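Local coordinates for protein ferredoxin-NADP reductase (Neisseria gonorrhoeae MIA_2011_03-10, PDB 5TR9) that binds FAD and, as a ferredoxin-NADP reductase, probably passes electrons between ferredoxin and NADP(H) through the flavin, at residues S67-E72 / T76-A81; I37-P40 / R44-A47; E41-R44 / F50-L53. All blocks are in the same frame, centred on the assembly; numbering follows the deposited sequence. Where two conformers were deposited one is given.

Contact 1: residues S67-E72 / T76-A81; sequences SVVSAE and TLEYFA. With FAD (flavin-adenine dinucleotide), chain C.
In the FAD pocket, segments 67-72 and 76-81 meet the pyrimidine end of the isoalloxazine through Ser67 and Phe80; further along, Val69 and Ser70 fold back on Glu78, illustrating how a loop can be tied to a strand. The Val69 amide donates to Glu78 O at 2.9 Å with an N-H...O angle of 164°. The return bond uses a side chain: Glu78 N donates to Ser70 OG at 2.8 Å. Ser70 can offer its hydroxyl there because OG sits between its own backbone N and carbonyl carbon (chi1 43°), pointing back at the strand. OG then donates to a water 2.7 Å away, which itself donates to Ala71 O and Thr76 O, so one buried hydroxyl is gripped as both acceptor and donor.

Val68 contributes the apolar part. Its two methyls divide the work, CG1 meeting Leu77 CD2 at 3.9 Å while CG2 lies obliquely beside the Tyr79 ring, whose OH is taken by Ser51. The segments join strands 60-67 and 76-82, the outermost strands of the six-stranded antiparallel sheet that forms the flavin-binding barrel of this reductase family.

Both segments deliver backbone groups to the flavin. Flavin N3 donates to Phe80 O at 2.8 Å. Ser67 N donates to flavin O4 at 3.2 Å, and this N-H would be expected to draw some electron density toward O4. A second water accepts from Phe80 N at 2.8 Å and also lies 2.6 Å from Ser67 O, in the plane of the Tyr79 ring at its edge.

Contact 2: residues I37-P40 / R44-A47; sequences ISRP and RFKA
Arg39 and Phe45 meet although their extended backbones stay well apart, CA of Arg39 lying 11.2 Å from CA of Phe45, so the contact rests on side chains reaching across the loop. Arg39 supplies most of the length. With CG anti to the backbone N (chi1 -180°) and the chain stretched out as far as NE, it carries its guanidinium from the chain that follows on from strand 32-38 over to the segment 44-47.

There CE1 of Phe45 comes over one face of the guanidinium, 3.4 Å above its plane and displaced toward the guanidinium rim; its nearest partner is Arg39 NH2 at 3.7 Å. The two planes are turned 43° apart, so the groups overlap partially and do not stack flat. The backbone of Arg44 passes at the guanidinium edge, its CA 4.2 Å from Arg39 NH2.

Hydrogen bonds fix the rotation of the guanidinium against the ring. NE and NH2 of Arg39 both turn to Tyr43 O, on the chain between the two segments, while NH1 reaches Glu72 O and, weakly, Ala74 O. The positive group is thus held by main-chain carbonyls from two separate loops. Arg44 carries a like charge nearby, its NE 5.4 Å from Arg39 NH2, but its CB points away from segment 37-40 and its side chain is exposed, so solvent may weaken the repulsion.

Deeper in, Phe45 also packs on Leu77, Val68 and Ser137 of helix 133-139. The whole is a connection between strands 32-38 and 50-57 of the antiparallel FAD-binding barrel, its irregular loop tied down by Arg39.

Contact 3: residues E41-R44 / F50-L53; sequences ESYR and FSRL. With FAD (flavin-adenine dinucleotide), chain C.
Two hydroxyls make almost the entire contact: Tyr43 OH and Ser51 OG are hydrogen-bonded at 2.7 Å although the CA atoms of Tyr43 and Ser51 are separated by 10.0 Å. Ser51 OG is also bonded to Tyr79 OH. Three hydroxyls are thereby strung together in a buried setting, with the serine in the middle.

A chi1 of -170° sets the Tyr43 ring opposite its own amide N and sends it from the loop toward strand 50-57. Its OH has a further partner, donating to a water at 2.8 Å that lies at the edge of the ring, in its plane. The same water accepts from Arg52 N at 3.1 Å, so the phenol is coupled to the strand through both a side chain and the backbone.

In Phe50, one residue before the serine, CB points away from the loop. One face of its ring receives methyl C7M of FAD, 3.5 Å above the plane and over the ring centre. A loop tyrosine is thus tied to a strand whose adjoining phenylalanine lines the flavin pocket of the FAD-binding barrel.

All three contacts belong to the FAD-binding barrel, yet their chemistry follows their place in it. Contact 1 is buried and by far the most extensive, combining backbone bonds, bridging waters and direct grips on the flavin. Contact 3 is also buried but small and polar, reaching the methyl C7M of the flavin through Phe50, whereas contact 2 is partly open and depends on a charged side chain and an aromatic ring. Contacts 2 and 3 share Arg44 and the loop between strands 32-38 and 50-57. Contact 1 touches both: Leu77 O pairs with Ile37 N across neighbouring strands, and Leu77 CD1 packs against the Tyr43 ring.

Contact 1: residues S67-E72 / T76-A81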
loop_
_atom_site.group_PDB
_atom_site.type_symbol
_atom_site.label_atom_id
_atom_site.label_comp_id
_atom_site.label_asym_id
_atom_site.label_seq_id
_atom_site.Cartn_x
_atom_site.Cartn_y
_atom_site.Cartn_z
ATOM N N SER A 67 -4.535 -5.819 0.253
ATOM C CA SER A 67 -3.332 -5.817 -0.584
ATOM C C SER A 67 -2.265 -6.736 -0.008
ATOM O O SER A 67 -1.997 -6.721 1.195
ATOM C CB SER A 67 -2.754 -4.409 -0.692
ATOM O OG SER A 67 -3.718 -3.497 -1.193
ATOM N N VAL A 68 -1.615 -7.520 -0.873
ATOM C CA VAL A 68 -0.529 -8.366 -0.382
ATOM C C VAL A 68 0.649 -7.488 0.019
ATOM O O VAL A 68 1.122 -6.666 -0.776
ATOM C CB VAL A 68 -0.110 -9.399 -1.437
ATOM C CG1 VAL A 68 0.950 -10.328 -0.838
ATOM C CG2 VAL A 68 -1.314 -10.202 -1.900
ATOM N N VAL A 69 1.137 -7.661 1.256
ATOM C CA VAL A 69 2.301 -6.888 1.684
ATOM C C VAL A 69 3.596 -7.677 1.527
ATOM O O VAL A 69 4.669 -7.062 1.424
ATOM C CB VAL A 69 2.164 -6.362 3.132
ATOM C CG1 VAL A 69 0.798 -5.724 3.346
ATOM C CG2 VAL A 69 2.398 -7.449 4.140
ATOM N N SER A 70 3.529 -9.000 1.440
ATOM C CA SER A 70 4.718 -9.812 1.290
ATOM C C SER A 70 5.209 -9.819 -0.159
ATOM O O SER A 70 4.515 -9.409 -1.096
ATOM C CB SER A 70 4.428 -11.243 1.756
ATOM O OG SER A 70 3.160 -11.659 1.258
ATOM N N ALA A 71 6.417 -10.342 -0.332
ATOM C CA ALA A 71 7.052 -10.380 -1.638
ATOM C C ALA A 71 6.421 -11.442 -2.529
ATOM O O ALA A 71 5.978 -12.497 -2.065
ATOM C CB ALA A 71 8.540 -10.680 -1.484
ATOM N N GLU A 72 6.435 -11.165 -3.837
ATOM C CA GLU A 72 5.936 -12.127 -4.812
ATOM C C GLU A 72 6.616 -13.491 -4.669
ATOM O O GLU A 72 5.991 -14.525 -4.931
ATOM C CB GLU A 72 6.137 -11.543 -6.218
ATOM C CG GLU A 72 5.343 -12.191 -7.338
ATOM C CD GLU A 72 5.547 -11.480 -8.675
ATOM O OE1 GLU A 72 5.866 -12.154 -9.680
ATOM O OE2 GLU A 72 5.405 -10.236 -8.719
ATOM N N THR A 76 4.905 -17.477 1.957
ATOM C CA THR A 76 3.674 -17.240 2.689
ATOM C C THR A 76 3.076 -15.972 2.104
ATOM O O THR A 76 3.715 -15.284 1.306
ATOM C CB THR A 76 3.929 -17.056 4.186
ATOM O OG1 THR A 76 4.929 -16.040 4.370
ATOM C CG2 THR A 76 4.411 -18.364 4.816
ATOM N N LEU A 77 1.846 -15.661 2.507
ATOM C CA LEU A 77 1.196 -14.403 2.156
ATOM C C LEU A 77 1.004 -13.585 3.422
ATOM O O LEU A 77 0.469 -14.093 4.407
ATOM C CB LEU A 77 -0.158 -14.647 1.490
ATOM C CG LEU A 77 -0.081 -15.280 0.102
ATOM C CD1 LEU A 77 -1.421 -15.944 -0.242
ATOM C CD2 LEU A 77 0.299 -14.220 -0.936
ATOM N N GLU A 78 1.421 -12.322 3.393
ATOM C CA GLU A 78 1.263 -11.443 4.537
ATOM C C GLU A 78 0.364 -10.268 4.178
ATOM O O GLU A 78 0.356 -9.792 3.038
ATOM C CB GLU A 78 2.627 -10.942 5.029
ATOM C CG GLU A 78 2.574 -10.233 6.362
ATOM C CD GLU A 78 3.947 -9.912 6.921
ATOM O OE1 GLU A 78 4.861 -10.775 6.863
ATOM O OE2 GLU A 78 4.102 -8.795 7.452
ATOM N N TYR A 79 -0.389 -9.800 5.178
ATOM C CA TYR A 79 -1.349 -8.713 5.018
ATOM C C TYR A 79 -1.231 -7.763 6.201
ATOM O O TYR A 79 -0.737 -8.131 7.274
ATOM C CB TYR A 79 -2.791 -9.247 4.901
ATOM C CG TYR A 79 -2.942 -10.227 3.761
ATOM C CD1 TYR A 79 -3.174 -9.779 2.465
ATOM C CD2 TYR A 79 -2.791 -11.604 3.973
ATOM C CE1 TYR A 79 -3.283 -10.677 1.405
ATOM C CE2 TYR A 79 -2.896 -12.510 2.923
ATOM C CZ TYR A 79 -3.142 -12.040 1.642
ATOM O OH TYR A 79 -3.239 -12.957 0.612
ATOM N N PHE A 80 -1.651 -6.514 5.971
ATOM C CA PHE A 80 -1.675 -5.449 6.975
ATOM C C PHE A 80 -3.113 -4.968 7.098
ATOM O O PHE A 80 -3.676 -4.458 6.125
ATOM C CB PHE A 80 -0.743 -4.299 6.551
ATOM C CG PHE A 80 -0.893 -3.024 7.357
ATOM C CD1 PHE A 80 -1.165 -3.053 8.714
ATOM C CD2 PHE A 80 -0.696 -1.781 6.744
ATOM C CE1 PHE A 80 -1.292 -1.869 9.446
ATOM C CE2 PHE A 80 -0.791 -0.600 7.473
ATOM C CZ PHE A 80 -1.093 -0.639 8.818
ATOM N N ALA A 81 -3.711 -5.138 8.283
ATOM C CA ALA A 81 -5.104 -4.763 8.501
ATOM C C ALA A 81 -5.256 -3.784 9.658
ATOM O O ALA A 81 -4.616 -3.926 10.709
ATOM C CB ALA A 81 -5.978 -6.002 8.773
HETATM P PA FAD C . -16.205 -2.844 6.725
HETATM O O1A FAD C . -17.653 -3.175 6.879
HETATM O O2A FAD C . -15.520 -3.386 5.476
HETATM O O5B FAD C . -15.957 -1.302 6.711
HETATM C C5B FAD C . -16.557 -0.436 7.693
HETATM C C4B FAD C . -15.995 0.946 7.467
HETATM O O4B FAD C . -14.628 0.973 7.926
HETATM C C3B FAD C . -15.909 1.377 6.010
HETATM O O3B FAD C . -17.132 1.939 5.547
HETATM C C2B FAD C . -14.799 2.428 6.044
HETATM O O2B FAD C . -15.292 3.695 6.469
HETATM C C1B FAD C . -13.880 1.888 7.140
HETATM N N9A FAD C . -12.693 1.192 6.667
HETATM C C8A FAD C . -12.623 -0.046 6.089
HETATM N N7A FAD C . -11.399 -0.437 5.815
HETATM C C5A FAD C . -10.613 0.615 6.263
HETATM C C6A FAD C . -9.222 0.820 6.261
HETATM N N6A FAD C . -8.346 -0.061 5.767
HETATM N N1A FAD C . -8.759 1.986 6.771
HETATM C C2A FAD C . -9.637 2.866 7.265
HETATM N N3A FAD C . -10.970 2.781 7.317
HETATM C C4A FAD C . -11.396 1.618 6.805
HETATM N N1 FAD C . -8.113 -2.936 4.571
HETATM C C2 FAD C . -6.952 -3.120 5.261
HETATM O O2 FAD C . -6.920 -3.036 6.498
HETATM N N3 FAD C . -5.781 -3.380 4.557
HETATM C C4 FAD C . -5.668 -3.476 3.179
HETATM O O4 FAD C . -4.582 -3.727 2.656
HETATM C C4X FAD C . -6.910 -3.291 2.468
HETATM N N5 FAD C . -6.889 -3.344 1.149
HETATM C C5X FAD C . -8.084 -3.166 0.477
HETATM C C6 FAD C . -8.082 -3.227 -0.920
HETATM C C7 FAD C . -9.254 -3.053 -1.644
HETATM C C7M FAD C . -9.222 -3.140 -3.148
HETATM C C8 FAD C . -10.462 -2.826 -0.965
HETATM C C8M FAD C . -11.750 -2.642 -1.730
HETATM C C9 FAD C . -10.467 -2.758 0.427
HETATM C C9A FAD C . -9.293 -2.932 1.153
HETATM N N10 FAD C . -9.252 -2.830 2.564
HETATM C C10 FAD C . -8.086 -3.035 3.250
HETATM C "C1'" FAD C . -10.485 -2.727 3.348
HETATM C "C2'" FAD C . -10.922 -4.134 3.798
HETATM O "O2'" FAD C . -11.400 -4.914 2.699
HETATM C "C3'" FAD C . -12.001 -4.071 4.882
HETATM O "O3'" FAD C . -13.030 -3.176 4.477
HETATM C "C4'" FAD C . -11.455 -3.778 6.281
HETATM O "O4'" FAD C . -10.653 -4.885 6.703
HETATM C "C5'" FAD C . -12.544 -3.540 7.306
HETATM O "O5'" FAD C . -13.463 -4.650 7.278
HETATM P P FAD C . -14.689 -4.708 8.283
HETATM O O1P FAD C . -14.181 -4.731 9.719
HETATM O O2P FAD C . -15.582 -5.811 7.834
HETATM O O3P FAD C . -15.402 -3.292 8.016
HETATM O O HOH W 1 -2.908 -5.934 3.515
HETATM O O HOH W 2 3.728 -13.376 -0.737
#

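Contact 2: residues I37-P40 / R44-A47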
loop_
_atom_site.group_PDB
_atom_site.type_symbol
_atom_site.label_atom_id
_atom_site.label_comp_id
_atom_site.label_asym_id
_atom_site.label_seq_id
_atom_site.Cartn_x
_atom_site.Cartn_y
_atom_site.Cartn_z
ATOM N N ILE A 37 -0.570 -16.005 6.178
ATOM C CA ILE A 37 -1.356 -17.200 5.918
ATOM C C ILE A 37 -0.563 -18.105 4.984
ATOM O O ILE A 37 0.368 -17.670 4.296
ATOM C CB ILE A 37 -2.739 -16.873 5.312
ATOM C CG1 ILE A 37 -2.596 -16.378 3.867
ATOM C CG2 ILE A 37 -3.476 -15.809 6.143
ATOM C CD1 ILE A 37 -3.942 -16.133 3.186
ATOM N N SER A 38 -0.926 -19.386 4.980
ATOM C CA SER A 38 -0.291 -20.316 4.055
ATOM C C SER A 38 -0.621 -19.936 2.615
ATOM O O SER A 38 -1.691 -19.381 2.319
ATOM C CB SER A 38 -0.716 -21.760 4.347
ATOM O OG SER A 38 -2.128 -21.913 4.366
ATOM N N ARG A 39 0.330 -20.214 1.728
ATOM C CA ARG A 39 0.255 -19.817 0.325
ATOM C C ARG A 39 0.261 -21.065 -0.537
ATOM O O ARG A 39 1.264 -21.806 -0.536
ATOM C CB ARG A 39 1.427 -18.909 -0.059
ATOM C CG ARG A 39 1.361 -18.484 -1.512
ATOM C CD ARG A 39 2.544 -17.627 -1.899
ATOM N NE ARG A 39 2.415 -17.196 -3.286
ATOM C CZ ARG A 39 3.237 -16.333 -3.856
ATOM N NH1 ARG A 39 4.243 -15.847 -3.150
ATOM N NH2 ARG A 39 3.060 -15.972 -5.125
ATOM N N PRO A 40 -0.804 -21.354 -1.276
ATOM C CA PRO A 40 -0.764 -22.518 -2.159
ATOM C C PRO A 40 0.232 -22.306 -3.282
ATOM O O PRO A 40 0.519 -21.177 -3.696
ATOM C CB PRO A 40 -2.202 -22.633 -2.684
ATOM C CG PRO A 40 -2.829 -21.342 -2.451
ATOM C CD PRO A 40 -2.101 -20.659 -1.321
ATOM N N ARG A 44 -0.585 -17.067 -7.707
ATOM C CA ARG A 44 0.294 -16.093 -8.343
ATOM C C ARG A 44 -0.280 -14.694 -8.175
ATOM O O ARG A 44 -1.501 -14.502 -8.228
ATOM C CB ARG A 44 0.445 -16.391 -9.834
ATOM C CG ARG A 44 0.792 -17.833 -10.145
ATOM C CD ARG A 44 2.234 -18.125 -9.794
ATOM N NE ARG A 44 3.125 -17.137 -10.391
ATOM C CZ ARG A 44 3.495 -17.135 -11.668
ATOM N NH1 ARG A 44 3.051 -18.078 -12.493
ATOM N NH2 ARG A 44 4.307 -16.188 -12.122
ATOM N N PHE A 45 0.598 -13.707 -7.992
ATOM C CA PHE A 45 0.135 -12.329 -8.014
ATOM C C PHE A 45 1.270 -11.449 -8.508
ATOM O O PHE A 45 2.429 -11.869 -8.562
ATOM C CB PHE A 45 -0.380 -11.865 -6.640
ATOM C CG PHE A 45 0.692 -11.703 -5.600
ATOM C CD1 PHE A 45 1.161 -12.805 -4.875
ATOM C CD2 PHE A 45 1.221 -10.438 -5.332
ATOM C CE1 PHE A 45 2.146 -12.643 -3.905
ATOM C CE2 PHE A 45 2.207 -10.266 -4.370
ATOM C CZ PHE A 45 2.677 -11.382 -3.657
ATOM N N LYS A 46 0.911 -10.244 -8.933
ATOM C CA LYS A 46 1.892 -9.227 -9.265
ATOM C C LYS A 46 1.962 -8.229 -8.119
ATOM O O LYS A 46 0.931 -7.828 -7.573
ATOM C CB LYS A 46 1.530 -8.505 -10.563
ATOM C CG LYS A 46 1.512 -9.393 -11.788
ATOM C CD LYS A 46 1.090 -8.581 -13.012
ATOM C CE LYS A 46 0.863 -9.453 -14.225
ATOM N NZ LYS A 46 2.134 -10.037 -14.735
ATOM N N ALA A 47 3.179 -7.817 -7.763
ATOM C CA ALA A 47 3.337 -6.878 -6.659
ATOM C C ALA A 47 2.491 -5.630 -6.878
ATOM O O ALA A 47 2.509 -5.031 -7.959
ATOM C CB ALA A 47 4.808 -6.491 -6.508
#

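Contact 3: residues E41-R44 / F50-L53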
loop_
_atom_site.group_PDB
_atom_site.type_symbol
_atom_site.label_atom_id
_atom_site.label_comp_id
_atom_site.label_asym_id
_atom_site.label_seq_id
_atom_site.Cartn_x
_atom_site.Cartn_y
_atom_site.Cartn_z
ATOM N N GLU A 41 0.783 -23.430 -3.743
ATOM C CA GLU A 41 1.760 -23.437 -4.820
ATOM C C GLU A 41 1.245 -22.711 -6.052
ATOM O O GLU A 41 2.022 -22.070 -6.766
ATOM C CB GLU A 41 2.100 -24.892 -5.150
ATOM C CG GLU A 41 3.408 -25.128 -5.851
ATOM C CD GLU A 41 3.677 -26.614 -6.054
ATOM O OE1 GLU A 41 3.147 -27.197 -7.026
ATOM O OE2 GLU A 41 4.403 -27.202 -5.225
ATOM N N SER A 42 -0.059 -22.782 -6.305
ATOM C CA SER A 42 -0.655 -22.224 -7.509
ATOM C C SER A 42 -0.995 -20.743 -7.401
ATOM O O SER A 42 -1.435 -20.161 -8.397
ATOM C CB SER A 42 -1.927 -22.994 -7.867
ATOM O OG SER A 42 -2.906 -22.829 -6.856
ATOM N N TYR A 43 -0.822 -20.109 -6.241
ATOM C CA TYR A 43 -1.291 -18.729 -6.082
ATOM C C TYR A 43 -0.249 -17.755 -6.616
ATOM O O TYR A 43 0.824 -17.598 -6.025
ATOM C CB TYR A 43 -1.601 -18.411 -4.624
ATOM C CG TYR A 43 -2.316 -17.086 -4.455
ATOM C CD1 TYR A 43 -3.686 -16.986 -4.669
ATOM C CD2 TYR A 43 -1.626 -15.941 -4.081
ATOM C CE1 TYR A 43 -4.352 -15.779 -4.523
ATOM C CE2 TYR A 43 -2.285 -14.711 -3.929
ATOM C CZ TYR A 43 -3.653 -14.645 -4.139
ATOM O OH TYR A 43 -4.317 -13.443 -3.991
ATOM N N ARG A 44 -0.585 -17.067 -7.707
ATOM C CA ARG A 44 0.294 -16.093 -8.343
ATOM C C ARG A 44 -0.280 -14.694 -8.175
ATOM O O ARG A 44 -1.501 -14.502 -8.228
ATOM C CB ARG A 44 0.445 -16.391 -9.834
ATOM C CG ARG A 44 0.792 -17.833 -10.145
ATOM C CD ARG A 44 2.234 -18.125 -9.794
ATOM N NE ARG A 44 3.125 -17.137 -10.391
ATOM C CZ ARG A 44 3.495 -17.135 -11.668
ATOM N NH1 ARG A 44 3.051 -18.078 -12.493
ATOM N NH2 ARG A 44 4.307 -16.188 -12.122
ATOM N N PHE A 50 -4.124 -7.123 -4.951
ATOM C CA PHE A 50 -4.798 -7.511 -3.721
ATOM C C PHE A 50 -5.470 -8.878 -3.834
ATOM O O PHE A 50 -5.856 -9.334 -4.919
ATOM C CB PHE A 50 -5.816 -6.434 -3.272
ATOM C CG PHE A 50 -6.926 -6.143 -4.260
ATOM C CD1 PHE A 50 -8.134 -6.846 -4.207
ATOM C CD2 PHE A 50 -6.795 -5.118 -5.190
ATOM C CE1 PHE A 50 -9.178 -6.548 -5.098
ATOM C CE2 PHE A 50 -7.833 -4.818 -6.086
ATOM C CZ PHE A 50 -9.019 -5.531 -6.035
ATOM N N SER A 51 -5.562 -9.539 -2.677
ATOM C CA SER A 51 -6.261 -10.798 -2.489
ATOM C C SER A 51 -7.667 -10.530 -1.982
ATOM O O SER A 51 -7.977 -9.445 -1.492
ATOM C CB SER A 51 -5.543 -11.671 -1.459
ATOM O OG SER A 51 -4.172 -11.853 -1.767
ATOM N N ARG A 52 -8.517 -11.539 -2.098
ATOM C CA ARG A 52 -9.793 -11.562 -1.395
ATOM C C ARG A 52 -9.723 -12.681 -0.367
ATOM O O ARG A 52 -9.466 -13.836 -0.723
ATOM C CB ARG A 52 -10.967 -11.758 -2.354
ATOM C CG ARG A 52 -11.550 -10.453 -2.866
ATOM C CD ARG A 52 -12.649 -10.676 -3.901
ATOM N NE ARG A 52 -13.554 -11.777 -3.570
ATOM C CZ ARG A 52 -14.780 -11.628 -3.071
ATOM N NH1 ARG A 52 -15.262 -10.417 -2.827
ATOM N NH2 ARG A 52 -15.526 -12.697 -2.819
ATOM N N LEU A 53 -9.913 -12.327 0.900
ATOM C CA LEU A 53 -9.840 -13.258 2.015
ATOM C C LEU A 53 -11.225 -13.408 2.612
ATOM O O LEU A 53 -12.024 -12.466 2.594
ATOM C CB LEU A 53 -8.884 -12.764 3.100
ATOM C CG LEU A 53 -7.452 -12.452 2.665
ATOM C CD1 LEU A 53 -6.623 -11.941 3.860
ATOM C CD2 LEU A 53 -6.813 -13.692 2.045
HETATM P PA FAD C . -16.205 -2.844 6.725
HETATM O O1A FAD C . -17.653 -3.175 6.879
HETATM O O2A FAD C . -15.520 -3.386 5.476
HETATM O O5B FAD C . -15.957 -1.302 6.711
HETATM C C5B FAD C . -16.557 -0.436 7.693
HETATM C C4B FAD C . -15.995 0.946 7.467
HETATM O O4B FAD C . -14.628 0.973 7.926
HETATM C C3B FAD C . -15.909 1.377 6.010
HETATM O O3B FAD C . -17.132 1.939 5.547
HETATM C C2B FAD C . -14.799 2.428 6.044
HETATM O O2B FAD C . -15.292 3.695 6.469
HETATM C C1B FAD C . -13.880 1.888 7.140
HETATM N N9A FAD C . -12.693 1.192 6.667
HETATM C C8A FAD C . -12.623 -0.046 6.089
HETATM N N7A FAD C . -11.399 -0.437 5.815
HETATM C C5A FAD C . -10.613 0.615 6.263
HETATM C C6A FAD C . -9.222 0.820 6.261
HETATM N N6A FAD C . -8.346 -0.061 5.767
HETATM N N1A FAD C . -8.759 1.986 6.771
HETATM C C2A FAD C . -9.637 2.866 7.265
HETATM N N3A FAD C . -10.970 2.781 7.317
HETATM C C4A FAD C . -11.396 1.618 6.805
HETATM N N1 FAD C . -8.113 -2.936 4.571
HETATM C C2 FAD C . -6.952 -3.120 5.261
HETATM O O2 FAD C . -6.920 -3.036 6.498
HETATM N N3 FAD C . -5.781 -3.380 4.557
HETATM C C4 FAD C . -5.668 -3.476 3.179
HETATM O O4 FAD C . -4.582 -3.727 2.656
HETATM C C4X FAD C . -6.910 -3.291 2.468
HETATM N N5 FAD C . -6.889 -3.344 1.149
HETATM C C5X FAD C . -8.084 -3.166 0.477
HETATM C C6 FAD C . -8.082 -3.227 -0.920
HETATM C C7 FAD C . -9.254 -3.053 -1.644
HETATM C C7M FAD C . -9.222 -3.140 -3.148
HETATM C C8 FAD C . -10.462 -2.826 -0.965
HETATM C C8M FAD C . -11.750 -2.642 -1.730
HETATM C C9 FAD C . -10.467 -2.758 0.427
HETATM C C9A FAD C . -9.293 -2.932 1.153
HETATM N N10 FAD C . -9.252 -2.830 2.564
HETATM C C10 FAD C . -8.086 -3.035 3.250
HETATM C "C1'" FAD C . -10.485 -2.727 3.348
HETATM C "C2'" FAD C . -10.922 -4.134 3.798
HETATM O "O2'" FAD C . -11.400 -4.914 2.699
HETATM C "C3'" FAD C . -12.001 -4.071 4.882
HETATM O "O3'" FAD C . -13.030 -3.176 4.477
HETATM C "C4'" FAD C . -11.455 -3.778 6.281
HETATM O "O4'" FAD C . -10.653 -4.885 6.703
HETATM C "C5'" FAD C . -12.544 -3.540 7.306
HETATM O "O5'" FAD C . -13.463 -4.650 7.278
HETATM P P FAD C . -14.689 -4.708 8.283
HETATM O O1P FAD C . -14.181 -4.731 9.719
HETATM O O2P FAD C . -15.582 -5.811 7.834
HETATM O O3P FAD C . -15.402 -3.292 8.016
HETATM O O HOH W 3 -7.059 -13.690 -3.809
#